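Side-chain contacts in glutamate racemase (Bacillus anthracis, PDB 2DWU), which is an alpha/beta enzyme of the Asp/Glu/hydantoin racemase family that holds D-glutamic acid between two domains, each built on a parallel beta sheet: residues S15-L20 and E249-R254; C36-N41 and F59-F64; Q171-L176 and K200-D205; G117-V122 and T189-L194; T221-Q224 and I228-D231. All blocks are in the same frame, centred on the assembly; numbering follows the deposited sequence.

Contact 1 of 5, residues S15-L20 and E249-R254; sequences SGVGGL and EHIAER. With DGL (D-glutamic acid), chain H.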
# COMPACT_ATOMS: atom_id res chain seq x y z
N SER B 15 -6.29 21.48 -7.33
CA SER B 15 -6.22 22.88 -7.68
C SER B 15 -6.28 23.11 -9.20
O SER B 15 -6.52 24.24 -9.62
CB SER B 15 -4.92 23.48 -7.14
OG SER B 15 -3.78 22.95 -7.81
N GLY B 16 -6.08 22.06 -10.01
CA GLY B 16 -6.10 22.23 -11.45
C GLY B 16 -5.99 20.95 -12.25
O GLY B 16 -6.82 20.05 -12.10
N VAL B 17 -4.97 20.87 -13.12
CA VAL B 17 -4.74 19.69 -13.94
C VAL B 17 -3.80 18.68 -13.30
O VAL B 17 -3.86 17.50 -13.61
CB VAL B 17 -4.16 20.05 -15.35
CG1 VAL B 17 -5.22 20.69 -16.22
CG2 VAL B 17 -2.96 21.01 -15.22
N GLY B 18 -2.94 19.14 -12.40
CA GLY B 18 -1.98 18.23 -11.77
C GLY B 18 -2.59 16.95 -11.25
O GLY B 18 -1.99 15.86 -11.38
N GLY B 19 -3.75 17.09 -10.61
CA GLY B 19 -4.47 15.97 -10.04
C GLY B 19 -4.76 14.85 -11.03
O GLY B 19 -5.22 13.77 -10.61
N LEU B 20 -4.55 15.08 -12.34
CA LEU B 20 -4.78 14.01 -13.30
C LEU B 20 -3.79 12.87 -13.06
O LEU B 20 -4.05 11.74 -13.46
CB LEU B 20 -4.64 14.50 -14.75
CG LEU B 20 -5.73 15.45 -15.26
CD1 LEU B 20 -5.42 15.75 -16.76
CD2 LEU B 20 -7.13 14.81 -15.12
N GLU B 249 -8.63 20.30 -21.60
CA GLU B 249 -8.71 19.17 -22.54
C GLU B 249 -7.37 18.93 -23.25
O GLU B 249 -6.96 17.79 -23.46
CB GLU B 249 -9.81 19.43 -23.57
CG GLU B 249 -11.23 19.31 -23.02
CD GLU B 249 -12.31 19.72 -24.02
OE1 GLU B 249 -13.45 19.24 -23.88
OE2 GLU B 249 -12.02 20.52 -24.94
N HIS B 250 -6.71 20.01 -23.63
CA HIS B 250 -5.43 19.92 -24.32
C HIS B 250 -4.32 19.34 -23.45
O HIS B 250 -3.57 18.46 -23.89
CB HIS B 250 -5.02 21.31 -24.85
CG HIS B 250 -3.70 21.34 -25.54
ND1 HIS B 250 -3.43 20.58 -26.66
CD2 HIS B 250 -2.56 22.03 -25.27
CE1 HIS B 250 -2.18 20.80 -27.05
NE2 HIS B 250 -1.64 21.68 -26.22
N ILE B 251 -4.18 19.83 -22.22
CA ILE B 251 -3.15 19.30 -21.32
C ILE B 251 -3.46 17.84 -21.00
O ILE B 251 -2.58 16.98 -21.00
CB ILE B 251 -3.09 20.07 -19.98
CG1 ILE B 251 -2.72 21.53 -20.22
CG2 ILE B 251 -2.08 19.39 -19.05
CD1 ILE B 251 -2.77 22.38 -18.96
N ALA B 252 -4.73 17.57 -20.70
CA ALA B 252 -5.16 16.22 -20.37
C ALA B 252 -4.81 15.23 -21.46
O ALA B 252 -4.29 14.14 -21.20
CB ALA B 252 -6.66 16.20 -20.12
N GLU B 253 -5.09 15.58 -22.71
CA GLU B 253 -4.78 14.66 -23.79
C GLU B 253 -3.28 14.43 -23.84
O GLU B 253 -2.83 13.32 -24.12
CB GLU B 253 -5.29 15.20 -25.13
CG GLU B 253 -4.86 14.35 -26.33
CD GLU B 253 -5.61 14.70 -27.61
OE1 GLU B 253 -5.76 15.91 -27.90
OE2 GLU B 253 -6.05 13.78 -28.32
N ARG B 254 -2.49 15.47 -23.57
CA ARG B 254 -1.04 15.31 -23.59
C ARG B 254 -0.56 14.40 -22.46
O ARG B 254 0.29 13.53 -22.65
CB ARG B 254 -0.34 16.66 -23.43
CG ARG B 254 -0.66 17.70 -24.48
CD ARG B 254 0.63 18.24 -25.11
NE ARG B 254 1.68 18.50 -24.13
CZ ARG B 254 1.63 19.43 -23.17
NH1 ARG B 254 0.56 20.20 -23.05
NH2 ARG B 254 2.65 19.58 -22.34
N DGL H . -1.67 20.45 -7.10
CA DGL H . -0.64 21.21 -6.32
C DGL H . -0.00 20.31 -5.32
O DGL H . 0.63 20.74 -4.37
CB DGL H . 0.43 21.79 -7.27
CG DGL H . -0.18 23.05 -7.93
CD DGL H . -0.54 24.15 -7.03
OE1 DGL H . 0.28 24.86 -6.44
OE2 DGL H . -1.83 24.34 -6.86
OXT DGL H . -0.15 19.02 -5.50
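The glycine-rich turn after strand 9-14 lies between the D-glutamic acid pocket and helix 245-256, and it rests on that helix through Leu20 and Val17. Leu20 sends its CD1 branch to Ala252, 3.6 Å from CB and equally near CA, so the methyl settles against the helix backbone; a side chain as small as alanine suits this close approach. Val17, in the one of its two conformers described, meets the end of Ile251 with both methyls, CG1 and CG2 each lying 4.0 Å from Ile251 CD1. With CG1 anti to the carbonyl carbon (chi1 -73°) the two branches share that methyl, and the side chains cross at about a right angle. A type I beta turn from Val17 to Leu20, closed by Leu20 N to Val17 O at 2.8 Å, shapes the loop, and Asp14 OD2 is hydrogen-bonded to both Gly16 N and Gly19 N. At the far end of the segment Ser15 OG donates to OE2 of the ligand at 2.6 Å and accepts a weak bond from the ligand N. Its small hydroxyl thus meets two polar atoms of one molecule. Dispersion contacts with the helix give little direction, so the chemistry implies that the bonds of the turn set the loop's shape, while the branched aliphatic residues fill the space between it and helix 245-256.

Contact 2 of 5, residues C36-N41 and F59-F64; sequences CYIGDN and FEMVEF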
# COMPACT_ATOMS: atom_id res chain seq x y z
N CYS B 36 -15.30 11.38 -10.60
CA CYS B 36 -15.95 12.68 -10.80
C CYS B 36 -14.88 13.63 -10.26
O CYS B 36 -14.68 13.72 -9.05
CB CYS B 36 -17.21 12.82 -9.96
SG CYS B 36 -18.05 14.38 -10.26
N TYR B 37 -14.20 14.31 -11.17
CA TYR B 37 -13.08 15.18 -10.85
C TYR B 37 -13.33 16.66 -11.03
O TYR B 37 -13.95 17.05 -12.00
CB TYR B 37 -11.94 14.79 -11.80
CG TYR B 37 -10.63 15.52 -11.65
CD1 TYR B 37 -9.52 14.88 -11.06
CD2 TYR B 37 -10.46 16.80 -12.14
CE1 TYR B 37 -8.27 15.52 -10.98
CE2 TYR B 37 -9.19 17.47 -12.06
CZ TYR B 37 -8.11 16.79 -11.48
OH TYR B 37 -6.86 17.39 -11.44
N ILE B 38 -12.83 17.47 -10.09
CA ILE B 38 -12.95 18.92 -10.21
C ILE B 38 -11.57 19.54 -10.00
O ILE B 38 -10.89 19.22 -9.00
CB ILE B 38 -13.96 19.53 -9.17
CG1 ILE B 38 -13.84 21.07 -9.18
CG2 ILE B 38 -13.71 19.00 -7.76
CD1 ILE B 38 -14.19 21.72 -10.51
N GLY B 39 -11.14 20.36 -10.96
CA GLY B 39 -9.85 21.05 -10.85
C GLY B 39 -10.14 22.54 -10.86
O GLY B 39 -10.84 23.03 -11.76
N ASP B 40 -9.62 23.26 -9.86
CA ASP B 40 -9.89 24.70 -9.75
C ASP B 40 -8.85 25.53 -10.51
O ASP B 40 -8.23 26.44 -9.95
CB ASP B 40 -9.89 25.08 -8.26
CG ASP B 40 -10.46 26.49 -7.98
OD1 ASP B 40 -11.09 27.07 -8.88
OD2 ASP B 40 -10.27 26.98 -6.84
N ASN B 41 -8.71 25.26 -11.80
CA ASN B 41 -7.70 25.95 -12.58
C ASN B 41 -7.74 27.47 -12.53
O ASN B 41 -6.70 28.13 -12.61
CB ASN B 41 -7.76 25.50 -14.04
CG ASN B 41 -7.44 24.04 -14.19
OD1 ASN B 41 -8.29 23.18 -13.93
ND2 ASN B 41 -6.21 23.74 -14.57
N PHE B 59 -13.40 23.76 0.27
CA PHE B 59 -14.78 23.53 0.68
C PHE B 59 -15.77 23.91 -0.41
O PHE B 59 -16.86 23.32 -0.49
CB PHE B 59 -15.08 24.22 2.00
CG PHE B 59 -14.76 23.36 3.19
CD1 PHE B 59 -13.55 23.50 3.87
CD2 PHE B 59 -15.63 22.34 3.58
CE1 PHE B 59 -13.20 22.64 4.91
CE2 PHE B 59 -15.29 21.47 4.62
CZ PHE B 59 -14.07 21.62 5.29
N GLU B 60 -15.43 24.88 -1.26
CA GLU B 60 -16.28 25.25 -2.38
C GLU B 60 -16.30 24.07 -3.38
O GLU B 60 -17.33 23.76 -3.96
CB GLU B 60 -15.77 26.51 -3.09
CG GLU B 60 -15.83 27.75 -2.23
CD GLU B 60 -15.59 29.02 -3.01
OE1 GLU B 60 -15.07 28.96 -4.15
OE2 GLU B 60 -15.91 30.11 -2.47
N MET B 61 -15.16 23.42 -3.59
CA MET B 61 -15.14 22.28 -4.50
C MET B 61 -15.93 21.11 -3.91
O MET B 61 -16.57 20.36 -4.65
CB MET B 61 -13.70 21.82 -4.82
CG MET B 61 -12.98 22.74 -5.79
SD MET B 61 -11.41 22.12 -6.37
CE MET B 61 -10.31 22.52 -4.97
N VAL B 62 -15.86 20.94 -2.60
CA VAL B 62 -16.61 19.84 -1.97
C VAL B 62 -18.11 20.08 -2.16
O VAL B 62 -18.86 19.13 -2.39
CB VAL B 62 -16.29 19.72 -0.46
CG1 VAL B 62 -17.26 18.73 0.22
CG2 VAL B 62 -14.85 19.23 -0.29
N GLU B 63 -18.55 21.33 -2.07
CA GLU B 63 -19.96 21.65 -2.26
C GLU B 63 -20.40 21.26 -3.66
O GLU B 63 -21.52 20.79 -3.86
CB GLU B 63 -20.24 23.14 -2.03
CG GLU B 63 -20.32 23.50 -0.55
CD GLU B 63 -21.29 22.61 0.21
OE1 GLU B 63 -22.50 22.64 -0.12
OE2 GLU B 63 -20.85 21.88 1.13
N PHE B 64 -19.51 21.46 -4.63
CA PHE B 64 -19.80 21.08 -6.00
C PHE B 64 -19.92 19.56 -6.11
O PHE B 64 -20.86 19.04 -6.72
CB PHE B 64 -18.70 21.56 -6.95
CG PHE B 64 -18.81 20.98 -8.33
CD1 PHE B 64 -19.78 21.43 -9.22
CD2 PHE B 64 -17.98 19.93 -8.73
CE1 PHE B 64 -19.93 20.84 -10.48
CE2 PHE B 64 -18.12 19.34 -9.98
CZ PHE B 64 -19.10 19.79 -10.86
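Ile38 and Met61 form the centre of the apolar contact between strand 35-39 and helix 51-65, the first two elements of a beta-alpha-beta crossover leading to the parallel strand 70-75. In the conformer described, one of two, Ile38 CG1 lies 3.9 Å from Met61 SD and just as near Met61 CG, while the CG2 branch reaches Met61 CB at 4.1 Å. Phe64, one helical turn on, brings its ring atom CD2 to 4.1 Å from Ile38 CB; CG stands opposite the backbone N (chi1 169°), which carries the ring out toward the strand, where it also meets the ring of Phe240 edge-to-face. A beta-branched residue suits the strand, and the flexible thioether passes across it at a slant: SD lies 3.8 Å from Asp40 CB, and the bend at chi3 (-80°) brings the terminal CE close to the same methylene.

The polar interactions gather at the end of the strand, where Asp40 is the centre of an inverse gamma turn. Its OD2 makes a salt bridge with Arg43 NE and a hydrogen bond with Tyr46 OH, and OD1 is hydrogen-bonded to OG1 of Thr242, a residue of the potassium site. Glu60 OE1 lies 5.8 Å from Asp40 OD2 and makes its own salt bridge to Arg43 NH2.

Asp40 is therefore amphipathic in use, its methylene lying against sulfur and its carboxylate held at both oxygens. The shared arginine probably offsets the mutual repulsion of the two acids and favours their charged forms, although Asp40 is buried.

Contact 3 of 5, residues Q171-L176 and K200-D205; sequences QALLPL and KELGED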
# COMPACT_ATOMS: atom_id res chain seq x y z
N GLN B 171 18.59 22.76 -9.61
CA GLN B 171 18.53 23.81 -8.61
C GLN B 171 17.59 23.48 -7.46
O GLN B 171 17.89 23.75 -6.30
CB GLN B 171 18.08 25.12 -9.26
CG GLN B 171 19.13 25.79 -10.12
CD GLN B 171 18.63 27.09 -10.72
OE1 GLN B 171 17.63 27.66 -10.28
NE2 GLN B 171 19.35 27.58 -11.73
N ALA B 172 16.45 22.88 -7.79
CA ALA B 172 15.48 22.55 -6.76
C ALA B 172 15.98 21.46 -5.82
O ALA B 172 15.71 21.52 -4.62
CB ALA B 172 14.16 22.09 -7.41
N LEU B 173 16.69 20.48 -6.36
CA LEU B 173 17.15 19.35 -5.55
C LEU B 173 18.53 19.51 -4.92
O LEU B 173 18.94 18.65 -4.15
CB LEU B 173 17.12 18.06 -6.38
CG LEU B 173 15.75 17.48 -6.78
CD1 LEU B 173 15.96 16.32 -7.71
CD2 LEU B 173 14.98 17.04 -5.55
N LEU B 174 19.22 20.60 -5.21
CA LEU B 174 20.55 20.79 -4.63
C LEU B 174 20.55 20.57 -3.10
O LEU B 174 21.39 19.84 -2.57
CB LEU B 174 21.09 22.18 -4.98
CG LEU B 174 22.60 22.46 -4.93
CD1 LEU B 174 22.81 23.78 -4.24
CD2 LEU B 174 23.37 21.36 -4.23
N PRO B 175 19.60 21.18 -2.37
CA PRO B 175 19.63 20.96 -0.92
C PRO B 175 19.53 19.48 -0.51
O PRO B 175 20.16 19.07 0.49
CB PRO B 175 18.44 21.77 -0.42
CG PRO B 175 18.39 22.92 -1.42
CD PRO B 175 18.58 22.18 -2.73
N LEU B 176 18.77 18.68 -1.25
CA LEU B 176 18.64 17.27 -0.90
C LEU B 176 19.83 16.43 -1.30
O LEU B 176 20.04 15.36 -0.72
CB LEU B 176 17.37 16.63 -1.50
CG LEU B 176 16.08 16.89 -0.72
CD1 LEU B 176 14.93 16.24 -1.47
CD2 LEU B 176 16.18 16.34 0.71
N LYS B 200 17.82 11.06 -12.14
CA LYS B 200 19.14 11.36 -12.66
C LYS B 200 19.92 12.25 -11.69
O LYS B 200 21.13 12.08 -11.50
CB LYS B 200 19.02 12.07 -14.01
CG LYS B 200 20.32 12.67 -14.53
CD LYS B 200 21.33 11.61 -14.94
CE LYS B 200 20.90 10.93 -16.23
NZ LYS B 200 19.50 10.42 -16.14
N GLU B 201 19.21 13.18 -11.05
CA GLU B 201 19.84 14.10 -10.12
C GLU B 201 20.19 13.47 -8.76
O GLU B 201 21.24 13.77 -8.20
CB GLU B 201 18.92 15.31 -9.92
CG GLU B 201 19.56 16.47 -9.16
CD GLU B 201 20.69 17.16 -9.94
OE1 GLU B 201 21.63 17.67 -9.30
OE2 GLU B 201 20.63 17.21 -11.19
N LEU B 202 19.34 12.60 -8.25
CA LEU B 202 19.60 12.00 -6.94
C LEU B 202 20.36 10.69 -6.96
O LEU B 202 20.99 10.33 -5.96
CB LEU B 202 18.30 11.82 -6.17
CG LEU B 202 17.58 13.14 -5.87
CD1 LEU B 202 16.32 12.87 -5.04
CD2 LEU B 202 18.51 14.08 -5.11
N GLY B 203 20.31 9.97 -8.07
CA GLY B 203 21.02 8.71 -8.15
C GLY B 203 20.18 7.47 -7.88
O GLY B 203 19.05 7.56 -7.39
N GLU B 204 20.77 6.32 -8.19
CA GLU B 204 20.16 5.01 -8.04
C GLU B 204 19.84 4.62 -6.60
O GLU B 204 18.97 3.79 -6.37
CB GLU B 204 21.10 3.94 -8.61
CG GLU B 204 21.47 4.15 -10.06
CD GLU B 204 20.41 3.62 -11.00
OE1 GLU B 204 19.23 4.00 -10.85
OE2 GLU B 204 20.76 2.83 -11.91
N ASP B 205 20.54 5.20 -5.64
CA ASP B 205 20.32 4.84 -4.25
C ASP B 205 19.14 5.49 -3.55
O ASP B 205 18.93 5.28 -2.36
CB ASP B 205 21.60 5.09 -3.45
CG ASP B 205 22.77 4.27 -3.95
OD1 ASP B 205 22.60 3.04 -4.13
OD2 ASP B 205 23.86 4.84 -4.17
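Leu173 and Glu201 make the tight part of this contact, their side chains running antiparallel alongside one another. The CD1 methyl of Leu173 comes to 3.8 Å from Glu201 CB and lies nearly as close to CG, while Leu173 CB is 4.0 Å from that CG. The same CD1 also meets Leu202 CG at 4.0 Å, set between two successive residues of the opposite helix. Glutamate fits here because its methylenes can serve as apolar surface: with CG anti to the backbone N (chi1 -170°) the methylene lies against the leucine, and a bend at chi2 (68°) turns the carboxylate toward Lys170, whose NZ makes a salt bridge with OE2.

Beyond this the contact loosens. Leu176 points across but comes no nearer than 4.6 Å, and Gln171 and Leu174 turn their exposed side chains away. Just past the end of helix 195-202, Gly203 has a positive phi (98°), which suits a residue without a side chain, and the chain runs into the exposed Glu204 and Asp205.

Pro175, which lacks an N-H, lies at the kink of helix 162-177. This helix and helix 195-202 lie side by side over strand 183-187, Leu176 and Leu202 both packing on Leu184.

Contact 4 of 5, residues G117-V122 and T189-L194; sequences GVIGTV and THYPLL. With DGL (D-glutamic acid), chain H.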
# COMPACT_ATOMS: atom_id res chain seq x y z
N GLY B 117 13.38 12.01 2.28
CA GLY B 117 13.27 13.38 1.82
C GLY B 117 11.85 13.58 1.26
O GLY B 117 11.18 12.62 0.90
N VAL B 118 11.38 14.82 1.24
CA VAL B 118 10.08 15.09 0.60
C VAL B 118 10.13 16.49 0.04
O VAL B 118 10.65 17.41 0.68
CB VAL B 118 8.86 14.93 1.52
CG1 VAL B 118 8.96 15.88 2.72
CG2 VAL B 118 7.58 15.21 0.71
N ILE B 119 9.61 16.64 -1.17
CA ILE B 119 9.59 17.92 -1.88
C ILE B 119 8.15 18.27 -2.23
O ILE B 119 7.31 17.38 -2.42
CB ILE B 119 10.45 17.90 -3.18
CG1 ILE B 119 10.09 16.71 -4.08
CG2 ILE B 119 11.94 17.85 -2.75
CD1 ILE B 119 10.73 16.79 -5.46
N GLY B 120 7.86 19.56 -2.30
CA GLY B 120 6.50 19.97 -2.61
C GLY B 120 6.42 21.47 -2.63
O GLY B 120 7.45 22.15 -2.62
N THR B 121 5.20 21.99 -2.68
CA THR B 121 5.01 23.45 -2.72
C THR B 121 5.35 24.07 -1.37
O THR B 121 5.48 23.38 -0.37
CB THR B 121 3.54 23.84 -2.97
OG1 THR B 121 2.74 23.36 -1.88
CG2 THR B 121 3.03 23.28 -4.30
N VAL B 122 5.48 25.39 -1.36
CA VAL B 122 5.75 26.06 -0.12
C VAL B 122 4.63 25.76 0.90
O VAL B 122 4.91 25.49 2.06
CB VAL B 122 5.86 27.57 -0.35
CG1 VAL B 122 5.85 28.28 0.98
CG2 VAL B 122 7.15 27.86 -1.11
N THR B 189 1.38 17.03 -7.02
CA THR B 189 0.71 16.37 -8.13
C THR B 189 1.51 16.35 -9.42
O THR B 189 1.39 15.43 -10.21
CB THR B 189 -0.62 17.09 -8.50
OG1 THR B 189 -0.38 18.49 -8.63
CG2 THR B 189 -1.70 16.84 -7.45
N HIS B 190 2.31 17.39 -9.64
CA HIS B 190 3.00 17.49 -10.91
C HIS B 190 4.32 16.76 -11.01
O HIS B 190 4.79 16.48 -12.12
CB HIS B 190 3.31 18.96 -11.22
CG HIS B 190 2.10 19.82 -11.44
ND1 HIS B 190 1.06 19.90 -10.54
CD2 HIS B 190 1.82 20.71 -12.42
CE1 HIS B 190 0.20 20.82 -10.95
NE2 HIS B 190 0.64 21.32 -12.09
N TYR B 191 4.91 16.41 -9.87
CA TYR B 191 6.24 15.82 -9.94
C TYR B 191 6.44 14.50 -10.65
O TYR B 191 7.55 14.24 -11.12
CB TYR B 191 6.88 15.80 -8.54
CG TYR B 191 7.02 17.17 -7.88
CD1 TYR B 191 6.69 18.37 -8.56
CD2 TYR B 191 7.43 17.27 -6.55
CE1 TYR B 191 6.75 19.61 -7.92
CE2 TYR B 191 7.49 18.51 -5.89
CZ TYR B 191 7.15 19.66 -6.57
OH TYR B 191 7.15 20.83 -5.85
N PRO B 192 5.41 13.64 -10.74
CA PRO B 192 5.65 12.38 -11.46
C PRO B 192 6.14 12.67 -12.89
O PRO B 192 6.89 11.87 -13.44
CB PRO B 192 4.29 11.70 -11.46
CG PRO B 192 3.72 12.08 -10.11
CD PRO B 192 4.11 13.59 -10.02
N LEU B 193 5.73 13.77 -13.49
CA LEU B 193 6.19 14.03 -14.84
C LEU B 193 7.68 14.32 -14.91
O LEU B 193 8.29 14.24 -15.98
CB LEU B 193 5.38 15.18 -15.47
CG LEU B 193 4.00 14.71 -15.90
CD1 LEU B 193 3.34 15.80 -16.74
CD2 LEU B 193 4.11 13.42 -16.71
N LEU B 194 8.27 14.63 -13.76
CA LEU B 194 9.70 14.95 -13.71
C LEU B 194 10.50 13.78 -13.17
O LEU B 194 11.70 13.95 -12.91
CB LEU B 194 9.95 16.12 -12.75
CG LEU B 194 9.29 17.44 -13.09
CD1 LEU B 194 9.49 18.43 -11.93
CD2 LEU B 194 9.88 17.99 -14.38
N DGL H . -1.67 20.45 -7.10
CA DGL H . -0.64 21.21 -6.32
C DGL H . -0.00 20.31 -5.32
O DGL H . 0.63 20.74 -4.37
CB DGL H . 0.43 21.79 -7.27
CG DGL H . -0.18 23.05 -7.93
CD DGL H . -0.54 24.15 -7.03
OE1 DGL H . 0.28 24.86 -6.44
OE2 DGL H . -1.83 24.34 -6.86
OXT DGL H . -0.15 19.02 -5.50
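Tyr191 reaches from its 3-10 turn to Ile119 and Gly120 at the end of strand 115-120. Its CG is anti to the carbonyl carbon (chi1 -59°), and a second torsion of only -5° lays the ring almost in one plane with its own CA. The CD2-CE2 side is turned to the strand: CD2 lies 3.5 Å from Ile119 CD1, and CE2 is 3.6 Å from Ile119 CG1. Ile119 C and Gly120 N sit at the ring edge, in its plane. Ile119 places CG1 between its backbone N and carbonyl carbon (chi1 52°), swinging the ethyl arm toward CD2 and CE2. Tyr191 OH comes to 3.4 Å from Gly120 C, where the bare, almost fully extended glycine leaves the backbone accessible.

Thr121, just past strand 115-120, and the loop after strand 183-187 lie at the C-terminal ends of neighbouring parallel strands, the usual place for a binding site in an alpha/beta fold, and here they line the D-glutamic acid pocket. Thr189 N donates nearly straight to the ligand's OXT at 2.9 Å. Thr189 OG1 accepts from the ligand N at 2.8 Å and is hydrogen-bonded to His190 ND1, where either could be the donor. The imidazole is tied at its other end to Glu156. Thr121 offers its methyl CG2, 3.5 Å from the ligand's O, while its hydroxyl is hydrogen-bonded to Thr79 OG1 and caps Thr124 N.

Contact 5 of 5, residues T221-Q224 and I228-D231; sequences TILQ and ILAD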
# COMPACT_ATOMS: atom_id res chain seq x y z
N THR B 221 -7.53 -0.06 -0.56
CA THR B 221 -7.51 -0.72 0.72
C THR B 221 -8.73 -0.33 1.56
O THR B 221 -9.40 -1.18 2.15
CB THR B 221 -6.22 -0.33 1.49
OG1 THR B 221 -5.06 -0.70 0.73
CG2 THR B 221 -6.20 -1.02 2.86
N ILE B 222 -9.01 0.97 1.61
CA ILE B 222 -10.11 1.46 2.41
C ILE B 222 -11.46 1.09 1.84
O ILE B 222 -12.36 0.69 2.57
CB ILE B 222 -9.99 2.99 2.61
CG1 ILE B 222 -8.78 3.29 3.51
CG2 ILE B 222 -11.23 3.54 3.33
CD1 ILE B 222 -8.37 4.77 3.46
N LEU B 223 -11.63 1.20 0.52
CA LEU B 223 -12.93 0.83 -0.05
C LEU B 223 -13.20 -0.65 0.21
O LEU B 223 -14.32 -1.02 0.54
CB LEU B 223 -12.97 1.08 -1.56
CG LEU B 223 -12.84 2.53 -2.05
CD1 LEU B 223 -12.79 2.55 -3.61
CD2 LEU B 223 -14.01 3.35 -1.51
N GLN B 224 -12.18 -1.50 0.08
CA GLN B 224 -12.45 -2.92 0.31
C GLN B 224 -12.69 -3.22 1.79
O GLN B 224 -13.56 -4.03 2.12
CB GLN B 224 -11.32 -3.77 -0.26
CG GLN B 224 -11.62 -5.28 -0.19
CD GLN B 224 -10.87 -6.04 -1.25
OE1 GLN B 224 -9.75 -5.69 -1.60
NE2 GLN B 224 -11.47 -7.12 -1.76
N ILE B 228 -17.23 -1.52 0.14
CA ILE B 228 -17.93 -0.67 -0.81
C ILE B 228 -17.32 -0.56 -2.20
O ILE B 228 -17.49 0.45 -2.89
CB ILE B 228 -18.14 0.75 -0.23
CG1 ILE B 228 -16.80 1.40 0.11
CG2 ILE B 228 -19.01 0.68 1.04
CD1 ILE B 228 -16.88 2.84 0.59
N LEU B 229 -16.60 -1.59 -2.62
CA LEU B 229 -16.01 -1.60 -3.95
C LEU B 229 -17.11 -1.69 -5.02
O LEU B 229 -18.12 -2.39 -4.82
CB LEU B 229 -15.09 -2.81 -4.14
CG LEU B 229 -13.75 -2.84 -3.41
CD1 LEU B 229 -13.16 -4.24 -3.52
CD2 LEU B 229 -12.81 -1.81 -4.00
N ALA B 230 -16.92 -0.99 -6.13
CA ALA B 230 -17.86 -1.06 -7.25
C ALA B 230 -17.59 -2.35 -8.03
O ALA B 230 -16.50 -2.94 -7.91
CB ALA B 230 -17.67 0.13 -8.17
N ASP B 231 -18.57 -2.80 -8.81
CA ASP B 231 -18.40 -3.99 -9.64
C ASP B 231 -18.63 -3.68 -11.13
O ASP B 231 -18.73 -4.58 -11.94
CB ASP B 231 -19.33 -5.11 -9.18
CG ASP B 231 -20.80 -4.80 -9.40
OD1 ASP B 231 -21.62 -5.73 -9.24
OD2 ASP B 231 -21.15 -3.64 -9.71
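The side-chain amide of Gln224 lies flat against Leu229, whose CD1 methyl stands over one face, 3.7 Å from Gln224 CD and about as near NE2 and CG. At the end of the amide, OE1 is hydrogen-bonded to Arg105 NH1 of the second subunit. A glutamine suits both demands, offering the flat face of its amide to the leucine and its oxygen to the arginine. CG anti to the backbone N (chi1 -173°), with an extended chain beyond, lays the amide alongside Leu229, and Gln224 CB also touches Leu229 CD1, at 3.8 Å. The other flat group is the peptide carbonyl of Leu223. Ile228 N donates to its O at 3.0 Å, tilted modestly from the carbonyl plane, and the N-H...O angle is nearly straight, 173°.

Around that bond the aliphatic groups close in. Leu223 CD2 lies 3.6 Å from Ile228 CD1, the two side chains crossing at about a right angle, and Ile228 CG1 lies 3.5 Å from Leu223 O. The second branch of Leu229, CD2, comes to 3.8 Å from Leu223 CB, so that this leucine straddles two successive helical residues. Leu229 also packs on Leu137 of the second subunit, while Lys71 NZ takes up Ile228 O.

A bond from an N-H back to the carbonyl five residues earlier, joined by apolar contact between the same two residues, is consistent with a Schellman motif, a common way to end a helix, here helix 211-226 at the dimer interface.

From the N terminus, contact 1 opens in the loop after strand 9-14 and closes only at helix 245-256, so that every other contact falls within its long span. Contact 2 closes first, joining strand 35-39 to helix 51-65, and it touches contact 1 where Tyr37 OH meets Gly16 O. Contacts 4 and 3 cross: segment 117-122 comes first, then 171-176, 189-194 and 200-205, and Leu176 packs on Ile119. These two belong to the four-stranded sheet, contact 2 to the six-stranded one. Contact 5 is a short local closure after helix 211-226, remote from contact 3. Contacts 1 and 4, from the two domains, both touch D-glutamic acid and also each other, at Gly18 with Thr189 and His190.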